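Local coordinates for protein Fc fragment of IgE receptor II (Bos taurus, PDB 6PWS) that binds mannose-type sugars through calcium in its C-type lectin domain and, as CD23, probably serves as a low-affinity IgE receptor, at residues A[35-40]-A[126-131]. Residues are numbered along the deposited sequence; the frame is centred on the assembly and turned at random.
Sequences YACENL and WVCDRL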
ATOM      1  N   TYR A  35       9.446   3.122   6.273  1.00  6.73           N
ATOM      2  CA  TYR A  35      10.028   4.212   7.045  1.00  7.41           C
ATOM      3  C   TYR A  35       9.871   5.556   6.353  1.00  7.58           C
ATOM      4  O   TYR A  35       9.794   6.582   7.033  1.00  8.68           O
ATOM      5  CB  TYR A  35      11.481   3.887   7.399  1.00  8.01           C
ATOM      6  CG  TYR A  35      11.536   2.829   8.482  1.00  8.48           C
ATOM      7  CD1 TYR A  35      11.067   3.099   9.766  1.00  9.27           C
ATOM      8  CD2 TYR A  35      12.005   1.554   8.220  1.00  9.28           C
ATOM      9  CE1 TYR A  35      11.084   2.131  10.758  1.00  9.84           C
ATOM     10  CE2 TYR A  35      12.022   0.582   9.205  1.00 10.15           C
ATOM     11  CZ  TYR A  35      11.556   0.871  10.468  1.00 10.34           C
ATOM     12  OH  TYR A  35      11.580  -0.103  11.441  1.00 11.10           O
ATOM     13  N   ALA A  36       9.796   5.581   5.022  1.00  7.33           N
ATOM     14  CA  ALA A  36       9.531   6.839   4.332  1.00  7.84           C
ATOM     15  C   ALA A  36       8.154   7.371   4.704  1.00  7.31           C
ATOM     16  O   ALA A  36       7.979   8.574   4.933  1.00  8.28           O
ATOM     17  CB  ALA A  36       9.648   6.647   2.818  1.00  8.31           C
ATOM     18  N   CYS A  37       7.157   6.484   4.785  1.00  6.56           N
ATOM     19  CA  CYS A  37       5.836   6.915   5.225  1.00  6.57           C
ATOM     20  C   CYS A  37       5.864   7.396   6.673  1.00  6.95           C
ATOM     21  O   CYS A  37       5.262   8.424   7.000  1.00  7.41           O
ATOM     22  CB  CYS A  37       4.809   5.796   5.059  1.00  6.00           C
ATOM     23  SG  CYS A  37       4.391   5.412   3.333  1.00  5.88           S
ATOM     24  N   GLU A  38       6.566   6.672   7.552  1.00  7.49           N
ATOM     25  CA  GLU A  38       6.645   7.095   8.952  1.00  8.31           C
ATOM     26  C   GLU A  38       7.353   8.435   9.099  1.00  8.99           C
ATOM     27  O   GLU A  38       7.005   9.221   9.985  1.00  9.96           O
ATOM     28  CB  GLU A  38       7.332   6.026   9.802  1.00  8.52           C
ATOM     29  CG  GLU A  38       6.482   4.783   9.959  1.00  8.99           C
ATOM     30  CD  GLU A  38       7.140   3.715  10.802  1.00  8.96           C
ATOM     31  OE1 GLU A  38       8.220   3.977  11.373  1.00  9.75           O
ATOM     32  OE2 GLU A  38       6.575   2.604  10.907  1.00  9.59           O
ATOM     33  N   ASN A  39       8.347   8.714   8.255  1.00  9.56           N
ATOM     34  CA  ASN A  39       9.027  10.006   8.304  1.00 10.87           C
ATOM     35  C   ASN A  39       8.076  11.152   8.003  1.00 11.53           C
ATOM     36  O   ASN A  39       8.290  12.281   8.468  1.00 12.49           O
ATOM     37  CB  ASN A  39      10.177   9.993   7.300  1.00 12.41           C
ATOM     38  CG  ASN A  39      10.894  11.302   7.234  1.00 15.04           C
ATOM     39  OD1 ASN A  39      11.539  11.712   8.197  1.00 16.30           O
ATOM     40  ND2 ASN A  39      10.805  11.970   6.086  1.00 15.97           N
ATOM     41  N   LEU A  40       7.034  10.875   7.220  1.00 11.88           N
ATOM     42  CA  LEU A  40       5.972  11.816   6.893  1.00 13.18           C
ATOM     43  C   LEU A  40       4.783  11.686   7.836  1.00 13.60           C
ATOM     44  O   LEU A  40       3.727  12.268   7.569  1.00 14.76           O
ATOM     45  CB  LEU A  40       5.532  11.630   5.439  1.00 14.24           C
ATOM     46  CG  LEU A  40       6.657  11.746   4.405  1.00 15.43           C
ATOM     47  CD1 LEU A  40       6.170  11.333   3.026  1.00 16.34           C
ATOM     48  CD2 LEU A  40       7.214  13.160   4.382  1.00 16.21           C
ATOM     49  N   TRP A 126       5.081   4.310  -3.939  1.00  4.59           N
ATOM     50  CA  TRP A 126       4.690   3.789  -2.632  1.00  4.92           C
ATOM     51  C   TRP A 126       3.602   4.731  -2.137  1.00  5.37           C
ATOM     52  O   TRP A 126       3.639   5.924  -2.459  1.00  7.62           O
ATOM     53  CB  TRP A 126       5.903   3.665  -1.668  1.00  5.83           C
ATOM     54  CG  TRP A 126       6.961   4.748  -1.855  1.00  6.32           C
ATOM     55  CD1 TRP A 126       7.971   4.761  -2.791  1.00  6.18           C
ATOM     56  CD2 TRP A 126       7.079   5.977  -1.125  1.00  6.49           C
ATOM     57  NE1 TRP A 126       8.682   5.930  -2.698  1.00  6.97           N
ATOM     58  CE2 TRP A 126       8.164   6.683  -1.675  1.00  6.73           C
ATOM     59  CE3 TRP A 126       6.378   6.543  -0.049  1.00  7.06           C
ATOM     60  CZ2 TRP A 126       8.556   7.924  -1.200  1.00  7.86           C
ATOM     61  CZ3 TRP A 126       6.771   7.775   0.421  1.00  7.88           C
ATOM     62  CH2 TRP A 126       7.852   8.450  -0.149  1.00  8.25           C
ATOM     63  N   VAL A 127       2.604   4.202  -1.435  1.00  4.51           N
ATOM     64  CA  VAL A 127       1.458   5.005  -1.023  1.00  4.46           C
ATOM     65  C   VAL A 127       1.328   4.926   0.489  1.00  4.58           C
ATOM     66  O   VAL A 127       1.330   3.827   1.051  1.00  4.72           O
ATOM     67  CB  VAL A 127       0.155   4.538  -1.704  1.00  5.25           C
ATOM     68  CG1 VAL A 127      -0.999   5.435  -1.304  1.00  5.99           C
ATOM     69  CG2 VAL A 127       0.321   4.492  -3.227  1.00  6.15           C
ATOM     70  N   CYS A 128       1.200   6.088   1.136  1.00  4.70           N
ATOM     71  CA  CYS A 128       0.980   6.180   2.567  1.00  5.17           C
ATOM     72  C   CYS A 128      -0.436   6.665   2.849  1.00  5.00           C
ATOM     73  O   CYS A 128      -1.056   7.346   2.019  1.00  5.60           O
ATOM     74  CB  CYS A 128       1.925   7.191   3.238  1.00  5.55           C
ATOM     75  SG  CYS A 128       3.640   7.206   2.669  1.00  6.04           S
ATOM     76  N   ASP A 129      -0.915   6.389   4.063  1.00  5.29           N
ATOM     77  CA  ASP A 129      -2.154   6.993   4.530  1.00  5.41           C
ATOM     78  C   ASP A 129      -2.020   7.488   5.966  1.00  5.89           C
ATOM     79  O   ASP A 129      -1.056   7.197   6.688  1.00  6.27           O
ATOM     80  CB  ASP A 129      -3.399   6.102   4.306  1.00  5.55           C
ATOM     81  CG  ASP A 129      -3.450   4.843   5.171  1.00  5.81           C
ATOM     82  OD1 ASP A 129      -2.834   4.818   6.248  1.00  7.10           O
ATOM     83  OD2 ASP A 129      -4.145   3.883   4.743  1.00  6.22           O
ATOM     84  N   ARG A 130      -3.017   8.296   6.325  1.00  6.99           N
ATOM     85  CA  ARG A 130      -3.238   8.875   7.633  1.00  8.06           C
ATOM     86  C   ARG A 130      -4.734   9.120   7.752  1.00  8.78           C
ATOM     87  O   ARG A 130      -5.447   9.223   6.748  1.00  9.43           O
ATOM     88  CB  ARG A 130      -2.603  10.263   7.760  1.00  9.90           C
ATOM     89  CG  ARG A 130      -1.146  10.285   8.112  1.00 11.20           C
ATOM     90  CD  ARG A 130      -0.578  11.704   8.031  1.00 12.20           C
ATOM     91  NE  ARG A 130      -1.294  12.692   8.844  1.00 13.07           N
ATOM     92  CZ  ARG A 130      -1.013  13.000  10.112  1.00 13.81           C
ATOM     93  NH1 ARG A 130      -0.031  12.386  10.760  1.00 14.05           N
ATOM     94  NH2 ARG A 130      -1.724  13.933  10.739  1.00 14.35           N
ATOM     95  N   LEU A 131      -5.220   9.247   8.979  1.00  9.92           N
ATOM     96  CA  LEU A 131      -6.580   9.721   9.173  0.78 10.71           C
ATOM     97  C   LEU A 131      -6.634  11.225   8.933  1.00 11.09           C
ATOM     98  O   LEU A 131      -5.711  11.962   9.287  1.00 12.00           O
ATOM     99  CB  LEU A 131      -7.055   9.430  10.593  0.78 11.62           C
ATOM    100  CG  LEU A 131      -6.986   7.962  11.006  0.78 12.57           C
ATOM    101  CD1 LEU A 131      -7.500   7.797  12.431  0.78 13.38           C
ATOM    102  CD2 LEU A 131      -7.756   7.077  10.042  0.78 13.71           C
TER
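C37 and C128 are joined by a disulfide that pins helix 30-39 to strand 123-131: C37 SG and C128 SG are bonded at 2.1 Å, and the CA atoms of the two cysteines lie 5.6 Å apart. Both sulfurs stand beside their own backbone N, anti to the carbonyl carbon (chi1 -70° in C37), and a left-handed torsion of -82° sets the two CB-SG bonds nearly perpendicular in projection down the S-S bond. C128 SG lies in the indole plane of W126, at its edge, while W126 CG sits between its own N and C (chi1 34°). The six-membered ring carries A36 CB over one face, a CH-pi contact 4.1 Å from the ring centroid and displaced toward the rim. C37 SG approaches the same ring obliquely, 4.1 Å from CE3, while L40 CD1 reaches its edge at CZ3, 4.5 Å away. A disulfide between the first helix and the last strand is a hallmark of the C-type lectin fold, and here it joins cysteines 91 residues apart in sequence, away from the calcium and sugar sites. Rotation of the indole is further constrained by a hydrogen bond from W126 NE1 to G26 O. Just past the helix's C-terminal end, R130 CD passes 4.4 Å from L40 O, and NH1 of the same arginine hydrogen-bonds to H41 O.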